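Local coordinates for protein fusolin (Anomala cuprea entomopoxvirus, PDB 4YN1) that crystallises in vivo as viral spindles that enhance virulence and probably acts as a chitin-directed lytic polysaccharide monooxygenase, at residues I143-Y148 / R194-I199; L46-S51 / D98-R103; P23-N28 / Y40-V45. One frame throughout, in Å; residues are numbered along the deposited sequence.

From the N terminus, contact 3 comes first. It folds the loop at 23-28 back onto helix 32-47, closing a short loop of 11 residues. The same helix runs on into contact 2, where the end of the helix and the loop after it, 46-51, meet the turn at 98-103. That closure spans helix 52-64 and helix 80-87. Contacts 2 and 3 lie about 12 Å apart between centres and touch: Trp100 packs on Val45. Contact 1 closes last, joining 143-148 to strand 194-203 in the beta part of the fold, about 34 Å from each of the others between centres. The three follow in series along the chain, and none nests or crosses.

Contact 1 of 3, residues I143-Y148 / R194-I199; sequences IHEPSY and RVYRMI
The Tyr196 ring meets Glu145 at its edge, with the carboxylate oxygen OE2 lying in the ring plane. The carboxylate itself is turned 47° from the ring. The rings of Phe149 and Trp215 also meet it at a steep tilt. Across the contact, Tyr196 OH donates a hydrogen bond to Glu145 OE2 at 2.7 Å. The hydroxyl uses the anti side of the oxygen, 16° out of the carboxylate plane. Glu145 is extended beyond CG (chi2 -173°), which carries its acid out to the phenol. Its CG lies 3.6 Å from Tyr196 OH, so the hydroxyl also rests near the aliphatic stem. Ile143 adds a looser touch, with CG2 4.1 Å from Tyr196 OH. The bond ties a buried tyrosine to an exposed glutamate. Nearby, His144 NE2 is hydrogen-bonded to His1 ND1. In this family an N-terminal histidine and a second histidine form the copper-binding histidine brace, and this pair is consistent with it. The contact joins the two sheets of the beta fold. Strand 194-203 pairs with strands 131-140 and 180-182, whereas 143-148 leads into strand 147-154, which pairs with 170-176 and 209-217.

Contact 2 of 3, residues L46-S51 / D98-R103; sequences LSEGGS and DTWRIR
Glu48 and Trp100 join the C-terminal end of helix 32-47, closed by a Schellman motif at Gly49, to a type I beta turn from Thr99 to Ile102. The polar link is one hydrogen bond, from Trp100 NE1 to Glu48 OE1 at 2.8 Å. It is bent, with an angle of 143° at the hydrogen. The oxygen lies close to the indole plane, but the N-H reaches it from above the carboxylate plane. This bond gives the indole nitrogen of a buried tryptophan its acceptor. The apolar part is slight on the glycine side: Gly50 CA approaches Trp100 CH2 at 4.3 Å. Gln54 and Ala58 of helix 52-64 also touch the indole. Within the turn, Arg101 lies over one face of the indole. Its CG sits 3.5 Å above the Trp100 plane, and the extended chain (chi2 175°) carries the guanidinium along the indole. Trp100 CZ2 then lies over the centre of the guanidinium. The opposite charges of Glu48 OE1 and Arg101 NE are 4.8 Å apart, not in contact. Glu48 O lies at the edge of the Arg101 guanidinium, 3.9 Å from NH2.

Contact 3 of 3, residues P23-N28 / Y40-V45; sequences PPEGTN and YVFNKV
Glu25 and Pro24 sit at the centre of a type I beta turn, Pro23 to Gly26, that packs against Phe42 on helix 32-47. The close part is made by the turn's backbone and the phenyl ring. Pro24 O lies 3.2 Å from Phe42 CE1. Glu25 CA makes a CH-pi contact over one face of Phe42, 4.3 Å from the ring centroid and 15° off the ring normal. It is offset toward the rim of the ring. The phenyl reaches the turn because CG is anti to the backbone N (chi1 -176°). Phe42 is buried, and Ala55 of helix 52-64 also touches it. The turn is held by Gly26 N bonding to Pro23 O at 3.3 Å. Tyr38 OH and Gln39 NE2, one turn earlier in the helix, bond to Pro24 O and Glu25 O and tie the turn to the helix. The looser part lies with the side chains of the turn, which are partly exposed. Glu25 CG reaches Phe42 CZ at 4.1 Å; beyond it the chain bends at chi2 (79°). Pro24 adds a light apolar touch, with CB 4.5 Å from Phe42 CE1.

Contact 1 of 3, residues I143-Y148 / R194-I199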
ATOM      1  N   ILE A 143      10.248 -18.102   0.647  1.00 14.47           N
ATOM      2  CA  ILE A 143      11.120 -17.885  -0.504  1.00 13.17           C
ATOM      3  C   ILE A 143      10.618 -18.692  -1.674  1.00 21.83           C
ATOM      4  O   ILE A 143      10.754 -19.910  -1.726  1.00 20.35           O
ATOM      5  CB  ILE A 143      12.595 -18.179  -0.174  1.00 17.12           C
ATOM      6  CG1 ILE A 143      13.093 -17.367   1.038  1.00 18.78           C
ATOM      7  CG2 ILE A 143      13.480 -17.896  -1.402  1.00 19.80           C
ATOM      8  CD1 ILE A 143      13.078 -15.831   0.868  1.00 24.88           C
ATOM      9  N   HIS A 144       9.990 -17.991  -2.596  1.00 22.69           N
ATOM     10  CA  HIS A 144       9.401 -18.540  -3.792  1.00 25.66           C
ATOM     11  C   HIS A 144      10.203 -17.968  -4.942  1.00 28.22           C
ATOM     12  O   HIS A 144      10.105 -16.765  -5.183  1.00 29.79           O
ATOM     13  CB  HIS A 144       7.939 -18.043  -3.907  1.00 28.08           C
ATOM     14  CG  HIS A 144       7.025 -18.437  -2.787  1.00 33.06           C
ATOM     15  ND1 HIS A 144       7.150 -19.657  -2.143  1.00 36.23           N
ATOM     16  CD2 HIS A 144       5.938 -17.790  -2.293  1.00 34.98           C
ATOM     17  CE1 HIS A 144       6.129 -19.730  -1.303  1.00 34.95           C
ATOM     18  NE2 HIS A 144       5.380 -18.616  -1.350  1.00 34.68           N
ATOM     19  N   GLU A 145      11.103 -18.757  -5.521  1.00 21.92           N
ATOM     20  CA  GLU A 145      11.922 -18.381  -6.670  1.00 20.22           C
ATOM     21  C   GLU A 145      11.721 -19.488  -7.712  1.00 24.35           C
ATOM     22  O   GLU A 145      11.459 -20.638  -7.334  1.00 23.60           O
ATOM     23  CB  GLU A 145      13.398 -18.172  -6.301  1.00 22.02           C
ATOM     24  CG  GLU A 145      13.577 -16.935  -5.405  1.00 24.24           C
ATOM     25  CD  GLU A 145      14.982 -16.475  -5.070  1.00 45.11           C
ATOM     26  OE1 GLU A 145      15.954 -17.198  -5.389  1.00 49.75           O
ATOM     27  OE2 GLU A 145      15.110 -15.381  -4.473  1.00 34.09           O
ATOM     28  N   PRO A 146      11.681 -19.167  -9.001  1.00 20.62           N
ATOM     29  CA  PRO A 146      11.972 -17.873  -9.634  1.00 19.46           C
ATOM     30  C   PRO A 146      10.798 -16.894  -9.549  1.00 19.21           C
ATOM     31  O   PRO A 146       9.641 -17.305  -9.514  1.00 16.54           O
ATOM     32  CB  PRO A 146      12.273 -18.277 -11.089  1.00 21.27           C
ATOM     33  CG  PRO A 146      11.405 -19.440 -11.321  1.00 25.94           C
ATOM     34  CD  PRO A 146      11.431 -20.210 -10.019  1.00 22.52           C
ATOM     35  N   SER A 147      11.108 -15.608  -9.515  1.00 15.02           N
ATOM     36  CA  SER A 147      10.087 -14.580  -9.408  1.00 14.35           C
ATOM     37  C   SER A 147      10.659 -13.261  -9.857  1.00 16.83           C
ATOM     38  O   SER A 147      11.876 -13.142 -10.046  1.00 17.63           O
ATOM     39  CB  SER A 147       9.605 -14.475  -7.954  1.00 19.36           C
ATOM     40  OG  SER A 147      10.648 -13.926  -7.160  1.00 25.46           O
ATOM     41  N   TYR A 148       9.795 -12.244  -9.976  1.00 13.05           N
ATOM     42  CA  TYR A 148      10.219 -10.915 -10.368  1.00 12.31           C
ATOM     43  C   TYR A 148       9.320  -9.868  -9.746  1.00 11.38           C
ATOM     44  O   TYR A 148       8.267 -10.196  -9.217  1.00 12.09           O
ATOM     45  CB  TYR A 148      10.318 -10.747 -11.898  1.00 12.57           C
ATOM     46  CG  TYR A 148       8.982 -10.796 -12.607  1.00 13.77           C
ATOM     47  CD1 TYR A 148       8.281 -11.986 -12.722  1.00 14.58           C
ATOM     48  CD2 TYR A 148       8.427  -9.653 -13.182  1.00 13.80           C
ATOM     49  CE1 TYR A 148       7.106 -12.067 -13.449  1.00 13.96           C
ATOM     50  CE2 TYR A 148       7.189  -9.702 -13.825  1.00 15.33           C
ATOM     51  CZ  TYR A 148       6.549 -10.924 -13.987  1.00 18.97           C
ATOM     52  OH  TYR A 148       5.321 -11.053 -14.573  1.00 17.34           O
ATOM     53  N   ARG A 194      16.608 -12.449   5.537  1.00 12.19           N
ATOM     54  CA  ARG A 194      16.926 -12.036   4.171  1.00 10.73           C
ATOM     55  C   ARG A 194      15.749 -11.269   3.586  1.00 14.00           C
ATOM     56  O   ARG A 194      14.596 -11.519   3.932  1.00 14.53           O
ATOM     57  CB  ARG A 194      17.204 -13.243   3.286  1.00 12.88           C
ATOM     58  CG  ARG A 194      18.450 -13.995   3.716  1.00 16.86           C
ATOM     59  CD  ARG A 194      18.654 -15.293   2.987  1.00 20.62           C
ATOM     60  NE  ARG A 194      19.882 -15.897   3.503  1.00 20.18           N
ATOM     61  CZ  ARG A 194      19.987 -16.571   4.647  1.00 33.76           C
ATOM     62  NH1 ARG A 194      18.907 -16.837   5.374  1.00 22.08           N
ATOM     63  NH2 ARG A 194      21.173 -17.029   5.049  1.00 26.01           N
ATOM     64  N   VAL A 195      16.049 -10.340   2.711  1.00 10.05           N
ATOM     65  CA  VAL A 195      15.055  -9.454   2.102  1.00  8.99           C
ATOM     66  C   VAL A 195      15.350  -9.265   0.640  1.00 11.89           C
ATOM     67  O   VAL A 195      16.421  -9.631   0.170  1.00 12.73           O
ATOM     68  CB  VAL A 195      15.069  -8.070   2.820  1.00 12.97           C
ATOM     69  CG1 VAL A 195      14.589  -8.157   4.262  1.00 13.34           C
ATOM     70  CG2 VAL A 195      16.421  -7.403   2.724  1.00 12.98           C
ATOM     71  N   TYR A 196      14.446  -8.590  -0.063  1.00 11.39           N
ATOM     72  CA  TYR A 196      14.665  -8.136  -1.439  1.00 11.16           C
ATOM     73  C   TYR A 196      14.690  -6.619  -1.390  1.00 15.86           C
ATOM     74  O   TYR A 196      13.686  -6.001  -0.986  1.00 14.02           O
ATOM     75  CB  TYR A 196      13.551  -8.567  -2.384  1.00 13.13           C
ATOM     76  CG  TYR A 196      13.444 -10.060  -2.583  1.00 14.62           C
ATOM     77  CD1 TYR A 196      14.301 -10.731  -3.451  1.00 16.63           C
ATOM     78  CD2 TYR A 196      12.510 -10.811  -1.881  1.00 14.99           C
ATOM     79  CE1 TYR A 196      14.213 -12.111  -3.629  1.00 14.82           C
ATOM     80  CE2 TYR A 196      12.415 -12.186  -2.053  1.00 15.96           C
ATOM     81  CZ  TYR A 196      13.245 -12.826  -2.958  1.00 20.15           C
ATOM     82  OH  TYR A 196      13.123 -14.170  -3.140  1.00 17.72           O
ATOM     83  N   ARG A 197      15.838  -6.016  -1.702  1.00 13.02           N
ATOM     84  CA  ARG A 197      15.975  -4.577  -1.756  1.00 12.55           C
ATOM     85  C   ARG A 197      16.137  -4.173  -3.206  1.00 17.21           C
ATOM     86  O   ARG A 197      16.845  -4.835  -3.956  1.00 15.46           O
ATOM     87  CB  ARG A 197      17.142  -4.035  -0.920  1.00 14.86           C
ATOM     88  CG  ARG A 197      16.947  -4.227   0.587  1.00 18.99           C
ATOM     89  CD  ARG A 197      17.970  -3.442   1.428  1.00 19.58           C
ATOM     90  NE  ARG A 197      19.327  -3.856   1.100  1.00 16.55           N
ATOM     91  CZ  ARG A 197      20.042  -4.788   1.728  1.00 20.56           C
ATOM     92  NH1 ARG A 197      19.573  -5.377   2.825  1.00 16.51           N
ATOM     93  NH2 ARG A 197      21.236  -5.125   1.275  1.00 15.75           N
ATOM     94  N   MET A 198      15.465  -3.115  -3.620  1.00 13.81           N
ATOM     95  CA  MET A 198      15.553  -2.667  -5.018  1.00 12.26           C
ATOM     96  C   MET A 198      15.469  -1.148  -5.044  1.00 15.62           C
ATOM     97  O   MET A 198      14.744  -0.550  -4.250  1.00 14.21           O
ATOM     98  CB  MET A 198      14.458  -3.335  -5.897  1.00 14.02           C
ATOM     99  CG  MET A 198      13.044  -2.986  -5.499  1.00 16.01           C
ATOM    100  SD  MET A 198      11.798  -4.244  -5.719  1.00 19.32           S
ATOM    101  CE  MET A 198      12.112  -5.276  -4.200  1.00 15.62           C
ATOM    102  N   ILE A 199      16.244  -0.519  -5.915  1.00 12.82           N
ATOM    103  CA  ILE A 199      16.226   0.931  -6.049  1.00 12.75           C
ATOM    104  C   ILE A 199      15.136   1.277  -7.021  1.00 15.94           C
ATOM    105  O   ILE A 199      15.239   0.953  -8.204  1.00 14.50           O
ATOM    106  CB  ILE A 199      17.592   1.543  -6.511  1.00 16.15           C
ATOM    107  CG1 ILE A 199      18.767   1.098  -5.587  1.00 20.34           C
ATOM    108  CG2 ILE A 199      17.488   3.083  -6.569  1.00 17.96           C
ATOM    109  CD1 ILE A 199      18.591   1.408  -4.193  1.00 31.94           C
TER

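Contact 2 of 3, residues L46-S51 / D98-R103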
ATOM      1  N   LEU A  46     -21.823  -8.864   8.469  1.00 22.96           N
ATOM      2  CA  LEU A  46     -23.092  -8.798   9.208  1.00 24.40           C
ATOM      3  C   LEU A  46     -24.235  -8.470   8.274  1.00 31.16           C
ATOM      4  O   LEU A  46     -25.305  -9.057   8.413  1.00 31.34           O
ATOM      5  CB  LEU A  46     -23.054  -7.752  10.314  1.00 23.80           C
ATOM      6  CG  LEU A  46     -22.119  -8.023  11.445  1.00 29.26           C
ATOM      7  CD1 LEU A  46     -22.168  -6.906  12.419  1.00 28.84           C
ATOM      8  CD2 LEU A  46     -22.411  -9.365  12.106  1.00 29.72           C
ATOM      9  N   SER A  47     -24.009  -7.556   7.301  1.00 29.58           N
ATOM     10  CA  SER A  47     -25.046  -7.185   6.325  1.00 29.85           C
ATOM     11  C   SER A  47     -25.451  -8.341   5.413  1.00 35.90           C
ATOM     12  O   SER A  47     -26.557  -8.311   4.884  1.00 36.00           O
ATOM     13  CB  SER A  47     -24.619  -5.975   5.491  1.00 30.65           C
ATOM     14  OG  SER A  47     -23.740  -6.305   4.427  1.00 30.86           O
ATOM     15  N   GLU A  48     -24.542  -9.325   5.177  1.00 32.59           N
ATOM     16  CA  GLU A  48     -24.814 -10.500   4.338  1.00 32.30           C
ATOM     17  C   GLU A  48     -25.402 -11.695   5.127  1.00 38.11           C
ATOM     18  O   GLU A  48     -25.639 -12.749   4.535  1.00 39.52           O
ATOM     19  CB  GLU A  48     -23.556 -10.940   3.584  1.00 33.54           C
ATOM     20  CG  GLU A  48     -23.138  -9.946   2.523  1.00 39.76           C
ATOM     21  CD  GLU A  48     -21.950 -10.349   1.673  1.00 48.82           C
ATOM     22  OE1 GLU A  48     -21.583 -11.547   1.667  1.00 43.53           O
ATOM     23  OE2 GLU A  48     -21.409  -9.466   0.974  1.00 37.59           O
ATOM     24  N   GLY A  49     -25.662 -11.514   6.418  1.00 35.35           N
ATOM     25  CA  GLY A  49     -26.255 -12.534   7.270  1.00 35.58           C
ATOM     26  C   GLY A  49     -25.276 -13.405   8.021  1.00 38.75           C
ATOM     27  O   GLY A  49     -25.630 -14.510   8.436  1.00 37.80           O
ATOM     28  N   GLY A  50     -24.060 -12.898   8.236  1.00 32.35           N
ATOM     29  CA  GLY A  50     -23.061 -13.610   8.999  1.00 29.92           C
ATOM     30  C   GLY A  50     -23.200 -13.268  10.458  1.00 30.87           C
ATOM     31  O   GLY A  50     -23.725 -12.204  10.821  1.00 28.77           O
ATOM     32  N   SER A  51     -22.706 -14.161  11.311  1.00 26.84           N
ATOM     33  CA  SER A  51     -22.703 -13.926  12.748  1.00 25.49           C
ATOM     34  C   SER A  51     -21.578 -12.965  13.084  1.00 30.14           C
ATOM     35  O   SER A  51     -20.683 -12.735  12.259  1.00 28.56           O
ATOM     36  CB  SER A  51     -22.453 -15.232  13.497  1.00 28.44           C
ATOM     37  OG  SER A  51     -21.280 -15.860  13.013  1.00 33.42           O
ATOM     38  N   ASP A  98     -12.236 -10.389  -2.570  1.00 16.85           N
ATOM     39  CA  ASP A  98     -13.544  -9.872  -2.159  1.00 17.35           C
ATOM     40  C   ASP A  98     -14.576 -10.968  -1.853  1.00 23.41           C
ATOM     41  O   ASP A  98     -15.765 -10.754  -2.062  1.00 23.61           O
ATOM     42  CB  ASP A  98     -14.068  -8.903  -3.237  1.00 18.22           C
ATOM     43  CG  ASP A  98     -14.388  -9.578  -4.576  1.00 28.24           C
ATOM     44  OD1 ASP A  98     -13.909 -10.698  -4.806  1.00 26.53           O
ATOM     45  OD2 ASP A  98     -15.038  -8.941  -5.422  1.00 37.99           O
ATOM     46  N   THR A  99     -14.143 -12.114  -1.321  1.00 19.24           N
ATOM     47  CA  THR A  99     -15.064 -13.206  -0.965  1.00 19.39           C
ATOM     48  C   THR A  99     -14.845 -13.634   0.466  1.00 20.41           C
ATOM     49  O   THR A  99     -13.979 -14.468   0.706  1.00 19.29           O
ATOM     50  CB  THR A  99     -14.841 -14.364  -1.949  1.00 23.77           C
ATOM     51  OG1 THR A  99     -13.467 -14.726  -1.919  1.00 25.96           O
ATOM     52  CG2 THR A  99     -15.216 -13.998  -3.353  1.00 26.43           C
ATOM     53  N   TRP A 100     -15.585 -13.071   1.432  1.00 17.74           N
ATOM     54  CA  TRP A 100     -15.370 -13.417   2.839  1.00 18.11           C
ATOM     55  C   TRP A 100     -15.584 -14.896   3.167  1.00 20.25           C
ATOM     56  O   TRP A 100     -14.980 -15.375   4.110  1.00 18.50           O
ATOM     57  CB  TRP A 100     -16.213 -12.539   3.790  1.00 18.81           C
ATOM     58  CG  TRP A 100     -17.683 -12.854   3.836  1.00 21.37           C
ATOM     59  CD1 TRP A 100     -18.678 -12.237   3.127  1.00 24.37           C
ATOM     60  CD2 TRP A 100     -18.343 -13.718   4.782  1.00 21.94           C
ATOM     61  NE1 TRP A 100     -19.904 -12.737   3.505  1.00 24.78           N
ATOM     62  CE2 TRP A 100     -19.728 -13.643   4.521  1.00 26.60           C
ATOM     63  CE3 TRP A 100     -17.892 -14.594   5.787  1.00 24.50           C
ATOM     64  CZ2 TRP A 100     -20.663 -14.404   5.226  1.00 26.23           C
ATOM     65  CZ3 TRP A 100     -18.826 -15.342   6.492  1.00 26.45           C
ATOM     66  CH2 TRP A 100     -20.193 -15.251   6.196  1.00 27.14           C
ATOM     67  N   ARG A 101     -16.432 -15.607   2.401  1.00 18.30           N
ATOM     68  CA  ARG A 101     -16.718 -17.024   2.662  1.00 20.44           C
ATOM     69  C   ARG A 101     -15.684 -17.958   2.096  1.00 26.75           C
ATOM     70  O   ARG A 101     -15.728 -19.135   2.440  1.00 26.44           O
ATOM     71  CB  ARG A 101     -18.071 -17.415   2.047  1.00 21.45           C
ATOM     72  CG  ARG A 101     -19.243 -16.599   2.532  1.00 27.70           C
ATOM     73  CD  ARG A 101     -20.493 -16.994   1.765  1.00 36.42           C
ATOM     74  NE  ARG A 101     -21.677 -16.271   2.234  1.00 44.48           N
ATOM     75  CZ  ARG A 101     -22.371 -16.560   3.333  1.00 58.51           C
ATOM     76  NH1 ARG A 101     -22.007 -17.576   4.115  1.00 44.01           N
ATOM     77  NH2 ARG A 101     -23.427 -15.830   3.669  1.00 49.93           N
ATOM     78  N   ILE A 102     -14.798 -17.488   1.183  1.00 23.75           N
ATOM     79  CA  ILE A 102     -13.817 -18.366   0.539  1.00 23.99           C
ATOM     80  C   ILE A 102     -12.393 -17.953   0.904  1.00 24.63           C
ATOM     81  O   ILE A 102     -11.960 -16.853   0.534  1.00 21.40           O
ATOM     82  CB  ILE A 102     -14.069 -18.359  -0.992  1.00 28.46           C
ATOM     83  CG1 ILE A 102     -15.523 -18.833  -1.292  1.00 29.55           C
ATOM     84  CG2 ILE A 102     -13.036 -19.229  -1.723  1.00 30.18           C
ATOM     85  CD1 ILE A 102     -15.928 -18.844  -2.740  1.00 39.13           C
ATOM     86  N   ARG A 103     -11.685 -18.824   1.654  1.00 19.29           N
ATOM     87  CA  ARG A 103     -10.305 -18.595   2.063  1.00 20.20           C
ATOM     88  C   ARG A 103      -9.416 -19.704   1.496  1.00 28.41           C
ATOM     89  O   ARG A 103      -9.736 -20.880   1.707  1.00 28.25           O
ATOM     90  CB  ARG A 103     -10.202 -18.645   3.562  1.00 21.27           C
ATOM     91  CG  ARG A 103     -10.932 -17.529   4.233  1.00 27.14           C
ATOM     92  CD  ARG A 103     -10.877 -17.770   5.700  1.00 35.92           C
ATOM     93  NE  ARG A 103     -11.617 -16.739   6.405  1.00 29.98           N
ATOM     94  CZ  ARG A 103     -11.697 -16.639   7.722  1.00 43.23           C
ATOM     95  NH1 ARG A 103     -11.082 -17.520   8.503  1.00 37.24           N
ATOM     96  NH2 ARG A 103     -12.403 -15.667   8.270  1.00 33.83           N
TER

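Contact 3 of 3, residues P23-N28 / Y40-V45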
ATOM      1  N   PRO A  23     -11.812  -5.878  21.310  1.00 16.89           N
ATOM      2  CA  PRO A  23     -13.120  -6.488  21.080  1.00 18.19           C
ATOM      3  C   PRO A  23     -13.312  -6.848  19.609  1.00 23.11           C
ATOM      4  O   PRO A  23     -12.642  -6.287  18.729  1.00 22.54           O
ATOM      5  CB  PRO A  23     -14.115  -5.383  21.501  1.00 20.40           C
ATOM      6  CG  PRO A  23     -13.338  -4.486  22.383  1.00 24.98           C
ATOM      7  CD  PRO A  23     -11.963  -4.494  21.776  1.00 20.05           C
ATOM      8  N   PRO A  24     -14.248  -7.753  19.315  1.00 21.77           N
ATOM      9  CA  PRO A  24     -14.467  -8.133  17.913  1.00 20.98           C
ATOM     10  C   PRO A  24     -14.942  -7.012  16.982  1.00 24.28           C
ATOM     11  O   PRO A  24     -14.738  -7.138  15.785  1.00 23.60           O
ATOM     12  CB  PRO A  24     -15.465  -9.306  17.979  1.00 24.08           C
ATOM     13  CG  PRO A  24     -15.837  -9.484  19.416  1.00 29.84           C
ATOM     14  CD  PRO A  24     -15.163  -8.456  20.249  1.00 24.93           C
ATOM     15  N   GLU A  25     -15.519  -5.919  17.510  1.00 20.86           N
ATOM     16  CA  GLU A  25     -15.999  -4.805  16.696  1.00 20.08           C
ATOM     17  C   GLU A  25     -14.871  -3.881  16.142  1.00 21.27           C
ATOM     18  O   GLU A  25     -15.191  -2.985  15.371  1.00 22.11           O
ATOM     19  CB  GLU A  25     -17.025  -3.944  17.482  1.00 21.91           C
ATOM     20  CG  GLU A  25     -18.286  -4.719  17.873  1.00 31.88           C
ATOM     21  CD  GLU A  25     -18.168  -5.628  19.089  1.00 47.63           C
ATOM     22  OE1 GLU A  25     -17.108  -5.591  19.756  1.00 31.92           O
ATOM     23  OE2 GLU A  25     -19.092  -6.442  19.318  1.00 45.72           O
ATOM     24  N   GLY A  26     -13.613  -4.074  16.541  1.00 16.84           N
ATOM     25  CA  GLY A  26     -12.482  -3.261  16.074  1.00 16.63           C
ATOM     26  C   GLY A  26     -12.231  -1.983  16.848  1.00 20.91           C
ATOM     27  O   GLY A  26     -11.423  -1.146  16.435  1.00 18.89           O
ATOM     28  N   THR A  27     -12.926  -1.811  17.994  1.00 17.18           N
ATOM     29  CA  THR A  27     -12.817  -0.606  18.801  1.00 16.68           C
ATOM     30  C   THR A  27     -11.466  -0.368  19.453  1.00 21.41           C
ATOM     31  O   THR A  27     -11.198   0.772  19.825  1.00 23.44           O
ATOM     32  CB  THR A  27     -14.012  -0.515  19.765  1.00 30.67           C
ATOM     33  OG1 THR A  27     -14.103  -1.726  20.486  1.00 29.95           O
ATOM     34  CG2 THR A  27     -15.321  -0.317  19.029  1.00 32.91           C
ATOM     35  N   ASN A  28     -10.574  -1.383  19.551  1.00 16.13           N
ATOM     36  CA  ASN A  28      -9.241  -1.157  20.096  1.00 16.30           C
ATOM     37  C   ASN A  28      -8.202  -0.865  18.998  1.00 18.66           C
ATOM     38  O   ASN A  28      -7.028  -0.762  19.319  1.00 19.76           O
ATOM     39  CB  ASN A  28      -8.788  -2.338  20.967  1.00 20.77           C
ATOM     40  CG  ASN A  28      -9.161  -2.220  22.424  1.00 50.61           C
ATOM     41  OD1 ASN A  28      -9.585  -1.174  22.911  1.00 48.66           O
ATOM     42  ND2 ASN A  28      -8.976  -3.295  23.162  1.00 46.50           N
ATOM     43  N   TYR A  40     -15.379  -1.932   8.034  1.00 15.07           N
ATOM     44  CA  TYR A  40     -16.026  -2.094   6.738  1.00 14.46           C
ATOM     45  C   TYR A  40     -16.292  -3.576   6.462  1.00 16.64           C
ATOM     46  O   TYR A  40     -17.395  -3.973   6.055  1.00 15.36           O
ATOM     47  CB  TYR A  40     -15.113  -1.494   5.647  1.00 14.82           C
ATOM     48  CG  TYR A  40     -15.654  -1.626   4.254  1.00 16.33           C
ATOM     49  CD1 TYR A  40     -16.509  -0.663   3.729  1.00 19.21           C
ATOM     50  CD2 TYR A  40     -15.397  -2.757   3.489  1.00 16.92           C
ATOM     51  CE1 TYR A  40     -17.091  -0.819   2.485  1.00 17.60           C
ATOM     52  CE2 TYR A  40     -15.949  -2.908   2.220  1.00 17.89           C
ATOM     53  CZ  TYR A  40     -16.821  -1.944   1.735  1.00 22.32           C
ATOM     54  OH  TYR A  40     -17.414  -2.077   0.511  1.00 25.15           O
ATOM     55  N   VAL A  41     -15.270  -4.395   6.646  1.00 13.62           N
ATOM     56  CA  VAL A  41     -15.419  -5.836   6.386  1.00 12.84           C
ATOM     57  C   VAL A  41     -16.348  -6.464   7.423  1.00 15.87           C
ATOM     58  O   VAL A  41     -17.195  -7.289   7.082  1.00 16.03           O
ATOM     59  CB  VAL A  41     -14.036  -6.528   6.336  1.00 13.76           C
ATOM     60  CG1 VAL A  41     -14.179  -8.046   6.262  1.00 15.31           C
ATOM     61  CG2 VAL A  41     -13.255  -6.004   5.141  1.00 11.88           C
ATOM     62  N   PHE A  42     -16.172  -6.076   8.673  1.00 14.43           N
ATOM     63  CA  PHE A  42     -16.991  -6.583   9.782  1.00 14.98           C
ATOM     64  C   PHE A  42     -18.466  -6.290   9.472  1.00 20.32           C
ATOM     65  O   PHE A  42     -19.278  -7.208   9.454  1.00 20.97           O
ATOM     66  CB  PHE A  42     -16.564  -5.920  11.079  1.00 16.98           C
ATOM     67  CG  PHE A  42     -17.275  -6.417  12.320  1.00 19.47           C
ATOM     68  CD1 PHE A  42     -16.810  -7.530  13.006  1.00 23.67           C
ATOM     69  CD2 PHE A  42     -18.375  -5.744  12.828  1.00 24.47           C
ATOM     70  CE1 PHE A  42     -17.433  -7.952  14.191  1.00 25.70           C
ATOM     71  CE2 PHE A  42     -19.032  -6.204  13.976  1.00 28.03           C
ATOM     72  CZ  PHE A  42     -18.562  -7.304  14.643  1.00 25.46           C
ATOM     73  N   ASN A  43     -18.791  -5.021   9.145  1.00 18.51           N
ATOM     74  CA  ASN A  43     -20.164  -4.641   8.795  1.00 19.31           C
ATOM     75  C   ASN A  43     -20.666  -5.245   7.482  1.00 22.13           C
ATOM     76  O   ASN A  43     -21.866  -5.525   7.363  1.00 21.65           O
ATOM     77  CB  ASN A  43     -20.321  -3.127   8.786  1.00 18.32           C
ATOM     78  CG  ASN A  43     -20.264  -2.548  10.154  1.00 31.59           C
ATOM     79  OD1 ASN A  43     -20.330  -3.249  11.156  1.00 22.85           O
ATOM     80  ND2 ASN A  43     -20.124  -1.257  10.234  1.00 26.36           N
ATOM     81  N   LYS A  44     -19.783  -5.515   6.527  1.00 17.37           N
ATOM     82  CA  LYS A  44     -20.177  -6.176   5.278  1.00 18.16           C
ATOM     83  C   LYS A  44     -20.636  -7.610   5.590  1.00 22.03           C
ATOM     84  O   LYS A  44     -21.675  -8.045   5.085  1.00 19.81           O
ATOM     85  CB  LYS A  44     -19.013  -6.207   4.283  1.00 20.75           C
ATOM     86  CG  LYS A  44     -19.313  -6.753   2.904  1.00 28.49           C
ATOM     87  CD  LYS A  44     -18.113  -6.486   1.984  1.00 27.59           C
ATOM     88  CE  LYS A  44     -18.136  -7.279   0.706  1.00 39.14           C
ATOM     89  NZ  LYS A  44     -16.936  -6.976  -0.117  1.00 40.99           N
ATOM     90  N   VAL A  45     -19.889  -8.333   6.429  1.00 19.97           N
ATOM     91  CA  VAL A  45     -20.266  -9.703   6.751  1.00 19.70           C
ATOM     92  C   VAL A  45     -21.620  -9.743   7.482  1.00 24.24           C
ATOM     93  O   VAL A  45     -22.452 -10.575   7.139  1.00 23.75           O
ATOM     94  CB  VAL A  45     -19.165 -10.444   7.533  1.00 22.06           C
ATOM     95  CG1 VAL A  45     -19.678 -11.778   8.087  1.00 21.58           C
ATOM     96  CG2 VAL A  45     -17.934 -10.653   6.658  1.00 21.01           C
TER